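Local coordinates for putative methylthioribose-1-phosphate isomerase (Pyrococcus horikoshii OT3, PDB 6A34), which probably catalyses the interconversion of 5-methylthioribose 1-phosphate and 5-methylthioribulose 1-phosphate in the methionine salvage pathway, at residues L195-T201 and N221-D227; P159-T165 and F238-V244; V184-H188 and E214-L220; P301-L305 and P317-P321. Residues are numbered along the deposited sequence.

Contact 1 of 4, residues L195-T201 and N221-D227; sequences LLWLDET and NVKLIAD
Lys223, Ile225 and Leu198 lose the most surface where two neighbouring parallel strands, 195-199 and 222-225, run 4.7 Å apart at 23°. Leu196 pairs with Val222, Trp197 with Lys223, Leu198 with Leu224 and Asp199 with Ile225. The ladder zigzags: Lys223 N to Leu196 O is 3.1 Å, Leu198 N to Lys223 O 2.9 Å, and Ile225 N to Leu198 O 2.9 Å. Lys223 and Ile225 share one face with Trp197, whose CE3 lies 3.8 Å from Lys223 CB and 3.7 Å from Ile225 CG2. On the other face Leu198 (m, t) brings CD1 to 3.6 Å from Val222 CG1, beneath Tyr215 of helix 206-217. Beyond the strands, Thr201 N donates to Asp227 OD1 at 3.0 Å, while Asp227 OD2 accepts from Arg202 N; the Thr201 side chain lies close to Cys167, the predicted transition-state stabiliser. Leu224 makes backbone hydrogen bonds with the second subunit. Two parallel strands joined through helix 206-217 form a beta-alpha-beta unit of a Rossmann-like fold.

Contact 2 of 4, residues P159-T165 and F238-V244; sequences PEGNILT and FVDAIIV
Parallel strands 161-165 and 241-244 approach to 4.7 Å and are splayed by 36°. They are the central pair of a Rossmann-like sheet of strand order 3-2-1-4-5-6. Ile163 lies beside Ala241 and Leu164 beside Ile242, with Leu164 N donating to Ala241 O at 3.0 Å and Ile243 N to Leu164 O at 3.0 Å. Before this ladder the register slips by a residue, because Asn162 faces Val239 while Asp240 turns aside with phi/psi of -91/-31°. Asn162 O therefore accepts from Asp240 N at 2.8 Å and, weakly, from Ala241 N at 3.4 Å. Asp240, with chi1 m, returns OD2 to Asn162 N at 2.8 Å. Gly161, at phi/psi 134/-131°, lies under this carboxylate, where a CB would collide with OD2. On one face Ile163 CG2 meets Ile243 CG2 at 3.7 Å and Pro159 CD meets Ala241 CB at 3.6 Å. On the other, Leu164 CB lies 3.8 Å from Val239 CG1, with Val233 of helix 230-235 packing on both residues. At the far end Thr165 OG1 donates to Ile243 O at 2.6 Å. Side-chain oxygens supplement the backbone bonds at both ends, Asp240 OD2 as acceptor and Thr165 OG1 as donor, and aliphatic groups fill the faces.

Contact 3 of 4, residues V184-H188 and E214-L220; sequences VRVMH and EYSYDGL
Arg185 lays one face of its guanidinium over Tyr215 CD1 and turns its edge to two carboxylates. From a nearly extended chain (m, t, t, chi4 95°), Arg185 NE and NH2 each donate to Asp218 OD2 at 2.9 Å, while Arg185 NH1 and NH2 each donate to Glu214 OE1 at 2.9 Å. This salt-bridge network links helix 180-189 to the end of helix 206-217. Neither acid depends on Arg185 alone: Glu214 also accepts from the backbone of Ser171 and Leu172, and Asp218 from Thr11 and Lys12. Beside the charges, Val184 CG2 packs 3.7 Å from Tyr215 CE1 and 3.9 Å from Leu220 CD2. One turn further along, His188 (chi1 t) points toward the other segment, and Leu220 CD1 sits over its ring in a CH-pi contact, 3.9 Å from the centroid. Leu220 is brought there by a Schellman motif: Gly219 has a phi of 75°, Gly219 N donates to Ser216 O at 2.7 Å, and Leu220 N to Tyr215 O at 2.9 Å. Val184 and Tyr215 both rest on Leu196 of strand 193-199, so the two helices lie side by side on one sheet face, the helical layer expected of a Rossmann-like alpha/beta domain.

Contact 4 of 4, residues P301-L305 and P317-P321; sequences PEEVL and PVYNP
Val318, with chi1 t, is the apolar centre, pointing its side chain into the single helical turn 302-305. Val318 CB lies 3.8 Å from Pro301 CB, Val318 CG1 3.6 Å from Val304 CB, and Val318 CG2 3.5 Å from Leu305 CD2. The turn is held by Pro301 O, which accepts from Val304 N at 3.0 Å and Leu305 N at 3.1 Å. Across from it, Val318 and Tyr319 are extended, and alternation sends Val318 and Asn320 toward the turn and Tyr319 away. This pairing belongs to the dimer interface: Pro317 and Tyr319 make backbone hydrogen bonds with the second subunit, whose Leu224 packs on Val304 and whose Phe232 packs on Tyr319. Further out, Val304 CG2 reaches 3.9 Å from Asn320 CG, where the contact becomes polar. Asn320 ND2 donates to Glu303 OE1 at 2.7 Å and also to the backbone of Ser300. One water donates to Glu303 OE1 at 2.7 Å and to Asn320 OD1 at 3.0 Å.

Overall arrangement
Contacts 1 and 2 are junctions in the parallel part of one mixed sheet, made continuous by strand 161-165 pairing with strand 193-199. Contact 3 adds helices on one face, with Tyr215 on Leu196, Leu198 and Val222 and Met187 against Ile163. Backbone bonds dominate the sheet contacts, whereas contact 3 combines a salt-bridge network with apolar and CH-pi packing. Contacts 1 and 3 are largely buried; contact 2 is more open where its strands begin. Contact 4, its centre about 23 to 32 Å from the centres of the others, combines an apolar patch with a polar rim; like contact 1, it meets the second subunit extensively, whereas contacts 2 and 3 each touch it through one residue.

Contact 1 of 4, residues L195-T201 and N221-D227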
loop_
_atom_site.group_PDB
_atom_site.type_symbol
_atom_site.label_atom_id
_atom_site.label_comp_id
_atom_site.label_asym_id
_atom_site.label_seq_id
_atom_site.Cartn_x
_atom_site.Cartn_y
_atom_site.Cartn_z
ATOM N N LEU A 195 -4.561 18.049 11.514
ATOM C CA LEU A 195 -4.869 16.846 10.772
ATOM C C LEU A 195 -3.651 15.932 10.832
ATOM O O LEU A 195 -2.534 16.399 10.632
ATOM C CB LEU A 195 -5.230 17.201 9.326
ATOM C CG LEU A 195 -5.419 16.004 8.389
ATOM C CD1 LEU A 195 -6.646 15.197 8.754
ATOM C CD2 LEU A 195 -5.513 16.442 6.925
ATOM N N LEU A 196 -3.905 14.654 11.127
ATOM C CA LEU A 196 -2.930 13.612 11.078
ATOM C C LEU A 196 -3.282 12.647 9.942
ATOM O O LEU A 196 -4.206 11.878 10.088
ATOM C CB LEU A 196 -2.906 12.864 12.412
ATOM C CG LEU A 196 -1.807 11.807 12.539
ATOM C CD1 LEU A 196 -0.438 12.398 12.268
ATOM C CD2 LEU A 196 -1.832 11.161 13.917
ATOM N N TRP A 197 -2.493 12.657 8.860
ATOM C CA TRP A 197 -2.577 11.594 7.850
ATOM C C TRP A 197 -1.938 10.322 8.401
ATOM O O TRP A 197 -0.794 10.369 8.933
ATOM C CB TRP A 197 -1.850 11.976 6.563
ATOM C CG TRP A 197 -2.388 13.186 5.890
ATOM C CD1 TRP A 197 -1.903 14.447 5.991
ATOM C CD2 TRP A 197 -3.515 13.248 5.005
ATOM N NE1 TRP A 197 -2.642 15.286 5.207
ATOM C CE2 TRP A 197 -3.630 14.581 4.586
ATOM C CE3 TRP A 197 -4.421 12.302 4.509
ATOM C CZ2 TRP A 197 -4.602 15.002 3.682
ATOM C CZ3 TRP A 197 -5.399 12.716 3.629
ATOM C CH2 TRP A 197 -5.493 14.052 3.224
ATOM N N LEU A 198 -2.631 9.202 8.195
ATOM C CA LEU A 198 -2.173 7.865 8.582
ATOM C C LEU A 198 -2.098 6.959 7.356
ATOM O O LEU A 198 -3.143 6.605 6.790
ATOM C CB LEU A 198 -3.160 7.253 9.579
ATOM C CG LEU A 198 -3.331 8.040 10.866
ATOM C CD1 LEU A 198 -4.407 7.373 11.742
ATOM C CD2 LEU A 198 -2.000 8.158 11.597
ATOM N N ASP A 199 -0.873 6.568 6.980
ATOM C CA ASP A 199 -0.648 5.526 5.983
ATOM C C ASP A 199 -1.148 4.218 6.595
ATOM O O ASP A 199 -0.781 3.901 7.729
ATOM C CB ASP A 199 0.832 5.382 5.631
ATOM C CG ASP A 199 1.470 6.555 4.897
ATOM O OD1 ASP A 199 0.744 7.408 4.373
ATOM O OD2 ASP A 199 2.716 6.589 4.843
ATOM N N GLU A 200 -1.947 3.447 5.850
ATOM C CA GLU A 200 -2.484 2.192 6.379
ATOM C C GLU A 200 -1.348 1.229 6.749
ATOM O O GLU A 200 -1.499 0.454 7.711
ATOM C CB GLU A 200 -3.504 1.580 5.417
ATOM C CG GLU A 200 -2.990 1.211 4.028
ATOM C CD GLU A 200 -4.062 0.504 3.195
ATOM O OE1 GLU A 200 -5.182 0.368 3.731
ATOM O OE2 GLU A 200 -3.780 0.056 2.028
ATOM N N THR A 201 -0.263 1.254 5.947
ATOM C CA THR A 201 1.006 0.532 6.157
ATOM C C THR A 201 0.882 -0.983 5.927
ATOM O O THR A 201 1.004 -1.814 6.856
ATOM C CB THR A 201 1.599 0.831 7.538
ATOM O OG1 THR A 201 1.436 2.222 7.825
ATOM C CG2 THR A 201 3.076 0.501 7.593
ATOM N N ASN A 221 -7.831 14.622 15.077
ATOM C CA ASN A 221 -8.389 14.633 13.724
ATOM C C ASN A 221 -7.473 13.831 12.759
ATOM O O ASN A 221 -6.374 14.198 12.474
ATOM C CB ASN A 221 -8.662 16.065 13.283
ATOM C CG ASN A 221 -9.211 16.125 11.881
ATOM O OD1 ASN A 221 -10.049 15.296 11.545
ATOM N ND2 ASN A 221 -8.727 17.060 11.062
ATOM N N VAL A 222 -8.006 12.783 12.138
ATOM C CA VAL A 222 -7.217 11.757 11.497
ATOM C C VAL A 222 -7.851 11.444 10.135
ATOM O O VAL A 222 -9.083 11.570 9.972
ATOM C CB VAL A 222 -7.202 10.565 12.464
ATOM C CG1 VAL A 222 -7.473 9.233 11.822
ATOM C CG2 VAL A 222 -5.980 10.562 13.353
ATOM N N LYS A 223 -7.013 11.079 9.157
ATOM C CA LYS A 223 -7.469 10.632 7.861
ATOM C C LYS A 223 -6.624 9.440 7.410
ATOM O O LYS A 223 -5.384 9.554 7.321
ATOM C CB LYS A 223 -7.395 11.757 6.831
ATOM C CG LYS A 223 -8.651 12.600 6.724
ATOM C CD LYS A 223 -8.796 13.341 5.418
ATOM C CE LYS A 223 -9.473 14.686 5.595
ATOM N NZ LYS A 223 -10.657 14.606 6.477
ATOM N N LEU A 224 -7.295 8.316 7.117
ATOM C CA LEU A 224 -6.598 7.059 6.796
ATOM C C LEU A 224 -6.479 6.964 5.274
ATOM O O LEU A 224 -7.444 7.260 4.601
ATOM C CB LEU A 224 -7.411 5.900 7.371
ATOM C CG LEU A 224 -6.903 4.506 7.043
ATOM C CD1 LEU A 224 -5.536 4.271 7.676
ATOM C CD2 LEU A 224 -7.899 3.465 7.545
ATOM N N ILE A 225 -5.270 6.700 4.755
ATOM C CA ILE A 225 -5.034 6.605 3.297
ATOM C C ILE A 225 -4.253 5.335 2.947
ATOM O O ILE A 225 -3.474 4.785 3.761
ATOM C CB ILE A 225 -4.251 7.815 2.764
ATOM C CG1 ILE A 225 -2.914 7.973 3.490
ATOM C CG2 ILE A 225 -5.072 9.109 2.773
ATOM C CD1 ILE A 225 -2.056 8.999 2.833
ATOM N N ALA A 226 -4.395 4.925 1.681
ATOM C CA ALA A 226 -3.554 3.877 1.110
ATOM C C ALA A 226 -2.139 4.448 0.987
ATOM O O ALA A 226 -1.961 5.628 0.747
ATOM C CB ALA A 226 -4.087 3.405 -0.230
ATOM N N ASP A 227 -1.143 3.585 1.154
ATOM C CA ASP A 227 0.289 3.965 1.097
ATOM C C ASP A 227 0.609 4.693 -0.207
ATOM O O ASP A 227 1.382 5.635 -0.228
ATOM C CB ASP A 227 1.124 2.708 1.273
ATOM C CG ASP A 227 0.870 2.047 2.616
ATOM O OD1 ASP A 227 0.820 2.803 3.625
ATOM O OD2 ASP A 227 0.722 0.781 2.649
HETATM O O HOH W 1 -1.455 0.796 1.147
#

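Contact 2 of 4, residues P159-T165 and F238-V244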
loop_
_atom_site.group_PDB
_atom_site.type_symbol
_atom_site.label_atom_id
_atom_site.label_comp_id
_atom_site.label_asym_id
_atom_site.label_seq_id
_atom_site.Cartn_x
_atom_site.Cartn_y
_atom_site.Cartn_z
ATOM N N PRO A 159 5.961 21.858 12.622
ATOM C CA PRO A 159 5.019 22.948 12.393
ATOM C C PRO A 159 3.598 22.555 12.830
ATOM O O PRO A 159 3.254 21.373 12.833
ATOM C CB PRO A 159 5.111 23.119 10.870
ATOM C CG PRO A 159 5.338 21.715 10.380
ATOM C CD PRO A 159 6.296 21.121 11.395
ATOM N N GLU A 160 2.794 23.561 13.181
ATOM C CA GLU A 160 1.365 23.430 13.233
ATOM C C GLU A 160 0.869 23.078 11.840
ATOM O O GLU A 160 1.385 23.604 10.842
ATOM C CB GLU A 160 0.597 24.722 13.519
ATOM C CG GLU A 160 1.220 25.626 14.557
ATOM C CD GLU A 160 0.209 26.590 15.161
ATOM O OE1 GLU A 160 0.533 27.174 16.231
ATOM O OE2 GLU A 160 -0.910 26.741 14.551
ATOM N N GLY A 161 -0.161 22.240 11.800
ATOM C CA GLY A 161 -0.877 21.979 10.593
ATOM C C GLY A 161 -1.095 20.512 10.432
ATOM O O GLY A 161 -1.455 19.843 11.364
ATOM N N ASN A 162 -0.765 20.033 9.245
ATOM C CA ASN A 162 -1.057 18.735 8.783
ATOM C C ASN A 162 0.244 17.928 8.831
ATOM O O ASN A 162 1.233 18.256 8.164
ATOM C CB ASN A 162 -1.676 18.828 7.385
ATOM C CG ASN A 162 -2.920 19.699 7.328
ATOM O OD1 ASN A 162 -3.604 19.920 8.338
ATOM N ND2 ASN A 162 -3.238 20.191 6.141
ATOM N N ILE A 163 0.224 16.877 9.642
ATOM C CA ILE A 163 1.316 15.950 9.825
ATOM C C ILE A 163 0.938 14.604 9.205
ATOM O O ILE A 163 -0.214 14.219 9.260
ATOM C CB ILE A 163 1.601 15.759 11.322
ATOM C CG1 ILE A 163 1.760 17.097 12.045
ATOM C CG2 ILE A 163 2.799 14.840 11.488
ATOM C CD1 ILE A 163 2.832 17.992 11.452
ATOM N N LEU A 164 1.932 13.880 8.686
ATOM C CA LEU A 164 1.707 12.515 8.118
ATOM C C LEU A 164 2.654 11.528 8.815
ATOM O O LEU A 164 3.783 11.835 9.141
ATOM C CB LEU A 164 1.796 12.640 6.588
ATOM C CG LEU A 164 2.171 11.495 5.637
ATOM C CD1 LEU A 164 2.600 10.191 6.262
ATOM C CD2 LEU A 164 1.099 11.268 4.582
ATOM N N THR A 165 2.135 10.351 9.115
ATOM C CA THR A 165 2.943 9.308 9.723
ATOM C C THR A 165 2.599 7.968 9.082
ATOM O O THR A 165 1.783 7.880 8.137
ATOM C CB THR A 165 2.801 9.304 11.253
ATOM O OG1 THR A 165 3.844 8.537 11.865
ATOM C CG2 THR A 165 1.466 8.788 11.713
ATOM N N PHE A 238 -0.962 19.042 0.932
ATOM C CA PHE A 238 -1.758 18.670 2.115
ATOM C C PHE A 238 -0.903 18.261 3.335
ATOM O O PHE A 238 -1.466 17.939 4.362
ATOM C CB PHE A 238 -2.758 17.573 1.760
ATOM C CG PHE A 238 -3.773 17.919 0.709
ATOM C CD1 PHE A 238 -4.114 19.240 0.436
ATOM C CD2 PHE A 238 -4.452 16.906 0.048
ATOM C CE1 PHE A 238 -5.070 19.538 -0.524
ATOM C CE2 PHE A 238 -5.419 17.205 -0.896
ATOM C CZ PHE A 238 -5.726 18.521 -1.184
ATOM N N VAL A 239 0.430 18.304 3.247
ATOM C CA VAL A 239 1.309 17.843 4.329
ATOM C C VAL A 239 2.387 18.902 4.638
ATOM O O VAL A 239 3.215 19.225 3.773
ATOM C CB VAL A 239 1.985 16.513 3.972
ATOM C CG1 VAL A 239 2.884 16.022 5.116
ATOM C CG2 VAL A 239 0.992 15.441 3.518
ATOM N N ASP A 240 2.434 19.339 5.906
ATOM C CA ASP A 240 3.385 20.322 6.390
ATOM C C ASP A 240 4.658 19.655 6.931
ATOM O O ASP A 240 5.711 20.236 6.861
ATOM C CB ASP A 240 2.713 21.244 7.417
ATOM C CG ASP A 240 1.461 21.952 6.897
ATOM O OD1 ASP A 240 1.507 22.506 5.770
ATOM O OD2 ASP A 240 0.419 21.926 7.614
ATOM N N ALA A 241 4.555 18.444 7.489
ATOM C CA ALA A 241 5.715 17.693 7.940
ATOM C C ALA A 241 5.344 16.221 8.097
ATOM O O ALA A 241 4.171 15.873 8.205
ATOM C CB ALA A 241 6.232 18.259 9.236
ATOM N N ILE A 242 6.371 15.369 8.088
ATOM C CA ILE A 242 6.230 13.932 8.199
ATOM C C ILE A 242 7.033 13.474 9.425
ATOM O O ILE A 242 8.112 13.910 9.628
ATOM C CB ILE A 242 6.725 13.255 6.911
ATOM C CG1 ILE A 242 5.866 13.627 5.705
ATOM C CG2 ILE A 242 6.812 11.768 7.112
ATOM C CD1 ILE A 242 6.551 13.421 4.367
ATOM N N ILE A 243 6.455 12.619 10.261
ATOM C CA ILE A 243 7.146 12.107 11.399
ATOM C C ILE A 243 6.950 10.601 11.404
ATOM O O ILE A 243 5.837 10.114 11.194
ATOM C CB ILE A 243 6.720 12.778 12.728
ATOM C CG1 ILE A 243 7.570 12.256 13.890
ATOM C CG2 ILE A 243 5.254 12.625 13.036
ATOM C CD1 ILE A 243 7.453 13.049 15.160
ATOM N N VAL A 244 8.061 9.895 11.610
ATOM C CA VAL A 244 8.057 8.459 11.691
ATOM C C VAL A 244 8.836 8.020 12.927
ATOM O O VAL A 244 9.630 8.770 13.482
ATOM C CB VAL A 244 8.640 7.820 10.427
ATOM C CG1 VAL A 244 7.818 8.186 9.201
ATOM C CG2 VAL A 244 10.106 8.171 10.270
HETATM O O HOH W 2 -0.653 21.336 4.351
#

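Contact 3 of 4, residues V184-H188 and E214-L220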
loop_
_atom_site.group_PDB
_atom_site.type_symbol
_atom_site.label_atom_id
_atom_site.label_comp_id
_atom_site.label_asym_id
_atom_site.label_seq_id
_atom_site.Cartn_x
_atom_site.Cartn_y
_atom_site.Cartn_z
ATOM N N VAL A 184 2.334 13.776 18.612
ATOM C CA VAL A 184 1.047 14.173 18.080
ATOM C C VAL A 184 0.032 14.400 19.212
ATOM O O VAL A 184 -0.852 15.267 19.077
ATOM C CB VAL A 184 0.533 13.197 17.012
ATOM C CG1 VAL A 184 1.465 13.159 15.815
ATOM C CG2 VAL A 184 0.309 11.803 17.560
ATOM N N ARG A 185 0.162 13.690 20.336
ATOM C CA ARG A 185 -0.760 13.956 21.490
ATOM C C ARG A 185 -0.464 15.345 22.096
ATOM O O ARG A 185 -1.355 16.131 22.305
ATOM C CB ARG A 185 -0.695 12.808 22.498
ATOM C CG ARG A 185 -1.498 11.600 22.042
ATOM C CD ARG A 185 -1.245 10.389 22.923
ATOM N NE ARG A 185 -2.267 9.369 22.684
ATOM C CZ ARG A 185 -2.134 8.350 21.848
ATOM N NH1 ARG A 185 -0.942 8.060 21.348
ATOM N NH2 ARG A 185 -3.198 7.628 21.514
ATOM N N VAL A 186 0.812 15.696 22.259
ATOM C CA VAL A 186 1.143 17.003 22.767
ATOM C C VAL A 186 0.658 18.082 21.788
ATOM O O VAL A 186 0.067 19.082 22.199
ATOM C CB VAL A 186 2.644 17.126 23.052
ATOM C CG1 VAL A 186 3.016 18.550 23.364
ATOM C CG2 VAL A 186 3.071 16.208 24.174
ATOM N N MET A 187 0.904 17.875 20.488
ATOM C CA MET A 187 0.499 18.815 19.482
ATOM C C MET A 187 -1.026 18.994 19.538
ATOM O O MET A 187 -1.521 20.110 19.369
ATOM C CB MET A 187 0.926 18.355 18.077
ATOM C CG MET A 187 2.414 18.459 17.850
ATOM S SD MET A 187 2.926 18.031 16.170
ATOM C CE MET A 187 2.184 19.377 15.240
ATOM N N HIS A 188 -1.763 17.895 19.726
ATOM C CA HIS A 188 -3.239 17.935 19.699
ATOM C C HIS A 188 -3.755 18.777 20.876
ATOM O O HIS A 188 -4.619 19.635 20.711
ATOM C CB HIS A 188 -3.835 16.518 19.693
ATOM C CG HIS A 188 -5.316 16.492 19.839
ATOM N ND1 HIS A 188 -6.163 16.876 18.824
ATOM C CD2 HIS A 188 -6.109 16.144 20.871
ATOM C CE1 HIS A 188 -7.419 16.744 19.216
ATOM N NE2 HIS A 188 -7.411 16.315 20.464
ATOM N N GLU A 214 -6.292 4.090 18.013
ATOM C CA GLU A 214 -5.880 4.819 19.233
ATOM C C GLU A 214 -5.975 6.335 19.038
ATOM O O GLU A 214 -6.303 7.021 19.987
ATOM C CB GLU A 214 -4.494 4.435 19.751
ATOM C CG GLU A 214 -3.341 4.539 18.759
ATOM C CD GLU A 214 -1.999 4.538 19.482
ATOM O OE1 GLU A 214 -1.765 5.506 20.229
ATOM O OE2 GLU A 214 -1.237 3.526 19.396
ATOM N N TYR A 215 -5.653 6.858 17.840
ATOM C CA TYR A 215 -5.634 8.304 17.684
ATOM C C TYR A 215 -7.075 8.796 17.605
ATOM O O TYR A 215 -7.402 9.904 18.088
ATOM C CB TYR A 215 -4.784 8.755 16.490
ATOM C CG TYR A 215 -3.307 8.462 16.615
ATOM C CD1 TYR A 215 -2.623 8.721 17.794
ATOM C CD2 TYR A 215 -2.588 7.897 15.571
ATOM C CE1 TYR A 215 -1.269 8.453 17.926
ATOM C CE2 TYR A 215 -1.235 7.628 15.687
ATOM C CZ TYR A 215 -0.566 7.905 16.869
ATOM O OH TYR A 215 0.766 7.619 17.019
ATOM N N SER A 216 -7.928 7.977 16.991
ATOM C CA SER A 216 -9.349 8.252 16.998
ATOM C C SER A 216 -9.910 8.186 18.436
ATOM O O SER A 216 -10.573 9.094 18.882
ATOM C CB SER A 216 -10.096 7.354 16.064
ATOM O OG SER A 216 -11.389 7.888 15.882
ATOM N N TYR A 217 -9.610 7.119 19.169
ATOM C CA TYR A 217 -10.024 6.985 20.546
ATOM C C TYR A 217 -9.775 8.274 21.333
ATOM O O TYR A 217 -10.628 8.680 22.124
ATOM C CB TYR A 217 -9.300 5.824 21.226
ATOM C CG TYR A 217 -9.895 5.410 22.550
ATOM C CD1 TYR A 217 -9.463 5.995 23.724
ATOM C CD2 TYR A 217 -10.865 4.426 22.637
ATOM C CE1 TYR A 217 -9.969 5.622 24.953
ATOM C CE2 TYR A 217 -11.385 4.036 23.863
ATOM C CZ TYR A 217 -10.938 4.644 25.031
ATOM O OH TYR A 217 -11.399 4.290 26.272
ATOM N N ASP A 218 -8.642 8.936 21.088
ATOM C CA ASP A 218 -8.284 10.116 21.823
ATOM C C ASP A 218 -8.827 11.380 21.171
ATOM O O ASP A 218 -8.520 12.476 21.644
ATOM C CB ASP A 218 -6.769 10.191 22.024
ATOM C CG ASP A 218 -6.286 9.383 23.216
ATOM O OD1 ASP A 218 -7.119 9.156 24.130
ATOM O OD2 ASP A 218 -5.071 8.995 23.240
ATOM N N GLY A 219 -9.602 11.264 20.087
ATOM C CA GLY A 219 -10.195 12.457 19.453
ATOM C C GLY A 219 -9.221 13.317 18.639
ATOM O O GLY A 219 -9.484 14.498 18.388
ATOM N N LEU A 220 -8.098 12.754 18.179
ATOM C CA LEU A 220 -7.257 13.487 17.198
ATOM C C LEU A 220 -8.004 13.544 15.856
ATOM O O LEU A 220 -8.708 12.613 15.506
ATOM C CB LEU A 220 -5.912 12.771 17.035
ATOM C CG LEU A 220 -4.822 13.164 18.022
ATOM C CD1 LEU A 220 -5.217 12.850 19.470
ATOM C CD2 LEU A 220 -3.519 12.463 17.655
#

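Contact 4 of 4, residues P301-L305 and P317-P321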
loop_
_atom_site.group_PDB
_atom_site.type_symbol
_atom_site.label_atom_id
_atom_site.label_comp_id
_atom_site.label_asym_id
_atom_site.label_seq_id
_atom_site.Cartn_x
_atom_site.Cartn_y
_atom_site.Cartn_z
ATOM N N PRO A 301 5.433 -14.853 3.231
ATOM C CA PRO A 301 4.732 -14.366 2.047
ATOM C C PRO A 301 3.208 -14.236 2.269
ATOM O O PRO A 301 2.527 -13.485 1.561
ATOM C CB PRO A 301 5.141 -15.392 0.976
ATOM C CG PRO A 301 5.427 -16.657 1.759
ATOM C CD PRO A 301 6.085 -16.163 3.040
ATOM N N GLU A 302 2.679 -14.897 3.298
ATOM C CA GLU A 302 1.236 -14.831 3.623
ATOM C C GLU A 302 0.818 -13.409 4.014
ATOM O O GLU A 302 -0.318 -13.035 3.765
ATOM C CB GLU A 302 0.866 -15.818 4.730
ATOM C CG GLU A 302 1.020 -17.283 4.296
ATOM C CD GLU A 302 0.086 -17.753 3.181
ATOM O OE1 GLU A 302 -1.142 -17.639 3.349
ATOM O OE2 GLU A 302 0.587 -18.268 2.167
ATOM N N GLU A 303 1.699 -12.642 4.658
ATOM C CA GLU A 303 1.388 -11.265 4.985
ATOM C C GLU A 303 1.031 -10.447 3.727
ATOM O O GLU A 303 0.275 -9.508 3.830
ATOM C CB GLU A 303 2.561 -10.591 5.692
ATOM C CG GLU A 303 2.869 -11.136 7.071
ATOM C CD GLU A 303 3.973 -10.334 7.765
ATOM O OE1 GLU A 303 4.697 -9.577 7.072
ATOM O OE2 GLU A 303 4.108 -10.462 8.992
ATOM N N VAL A 304 1.554 -10.818 2.549
ATOM C CA VAL A 304 1.230 -10.096 1.278
ATOM C C VAL A 304 0.067 -10.766 0.506
ATOM O O VAL A 304 -0.718 -10.058 -0.145
ATOM C CB VAL A 304 2.485 -9.957 0.397
ATOM C CG1 VAL A 304 2.160 -9.370 -0.965
ATOM C CG2 VAL A 304 3.573 -9.130 1.093
ATOM N N LEU A 305 -0.007 -12.107 0.534
ATOM C CA LEU A 305 -1.001 -12.884 -0.216
ATOM C C LEU A 305 -2.373 -12.688 0.427
ATOM O O LEU A 305 -3.359 -12.794 -0.268
ATOM C CB LEU A 305 -0.631 -14.372 -0.237
ATOM C CG LEU A 305 0.695 -14.700 -0.912
ATOM C CD1 LEU A 305 1.045 -16.153 -0.709
ATOM C CD2 LEU A 305 0.676 -14.362 -2.392
ATOM N N PRO A 317 5.074 -16.046 -6.217
ATOM C CA PRO A 317 6.181 -15.633 -5.355
ATOM C C PRO A 317 5.973 -14.190 -4.848
ATOM O O PRO A 317 5.432 -13.370 -5.544
ATOM C CB PRO A 317 7.419 -15.750 -6.266
ATOM C CG PRO A 317 6.970 -16.586 -7.476
ATOM C CD PRO A 317 5.481 -16.341 -7.604
ATOM N N VAL A 318 6.414 -13.916 -3.623
ATOM C CA VAL A 318 6.290 -12.646 -2.966
ATOM C C VAL A 318 7.677 -12.214 -2.484
ATOM O O VAL A 318 8.514 -13.047 -2.183
ATOM C CB VAL A 318 5.350 -12.794 -1.757
ATOM C CG1 VAL A 318 5.497 -11.648 -0.767
ATOM C CG2 VAL A 318 3.911 -12.967 -2.197
ATOM N N TYR A 319 7.870 -10.910 -2.313
ATOM C CA TYR A 319 8.990 -10.415 -1.551
ATOM C C TYR A 319 8.440 -9.501 -0.461
ATOM O O TYR A 319 7.731 -8.565 -0.762
ATOM C CB TYR A 319 9.962 -9.690 -2.472
ATOM C CG TYR A 319 11.199 -9.165 -1.800
ATOM C CD1 TYR A 319 12.034 -9.998 -1.073
ATOM C CD2 TYR A 319 11.546 -7.839 -1.924
ATOM C CE1 TYR A 319 13.188 -9.510 -0.471
ATOM C CE2 TYR A 319 12.682 -7.332 -1.319
ATOM C CZ TYR A 319 13.517 -8.176 -0.611
ATOM O OH TYR A 319 14.632 -7.654 -0.045
ATOM N N ASN A 320 8.721 -9.848 0.793
ATOM C CA ASN A 320 8.129 -9.193 1.921
ATOM C C ASN A 320 9.212 -8.695 2.887
ATOM O O ASN A 320 9.321 -9.168 4.013
ATOM C CB ASN A 320 7.161 -10.120 2.655
ATOM C CG ASN A 320 6.457 -9.379 3.773
ATOM O OD1 ASN A 320 6.433 -8.159 3.757
ATOM N ND2 ASN A 320 5.877 -10.092 4.723
ATOM N N PRO A 321 10.024 -7.685 2.530
ATOM C CA PRO A 321 10.908 -7.078 3.524
ATOM C C PRO A 321 10.056 -6.354 4.584
ATOM O O PRO A 321 9.217 -5.558 4.233
ATOM C CB PRO A 321 11.743 -6.120 2.672
ATOM C CG PRO A 321 10.794 -5.735 1.561
ATOM C CD PRO A 321 10.091 -7.031 1.219
HETATM O O HOH W 3 6.212 -7.370 6.592
#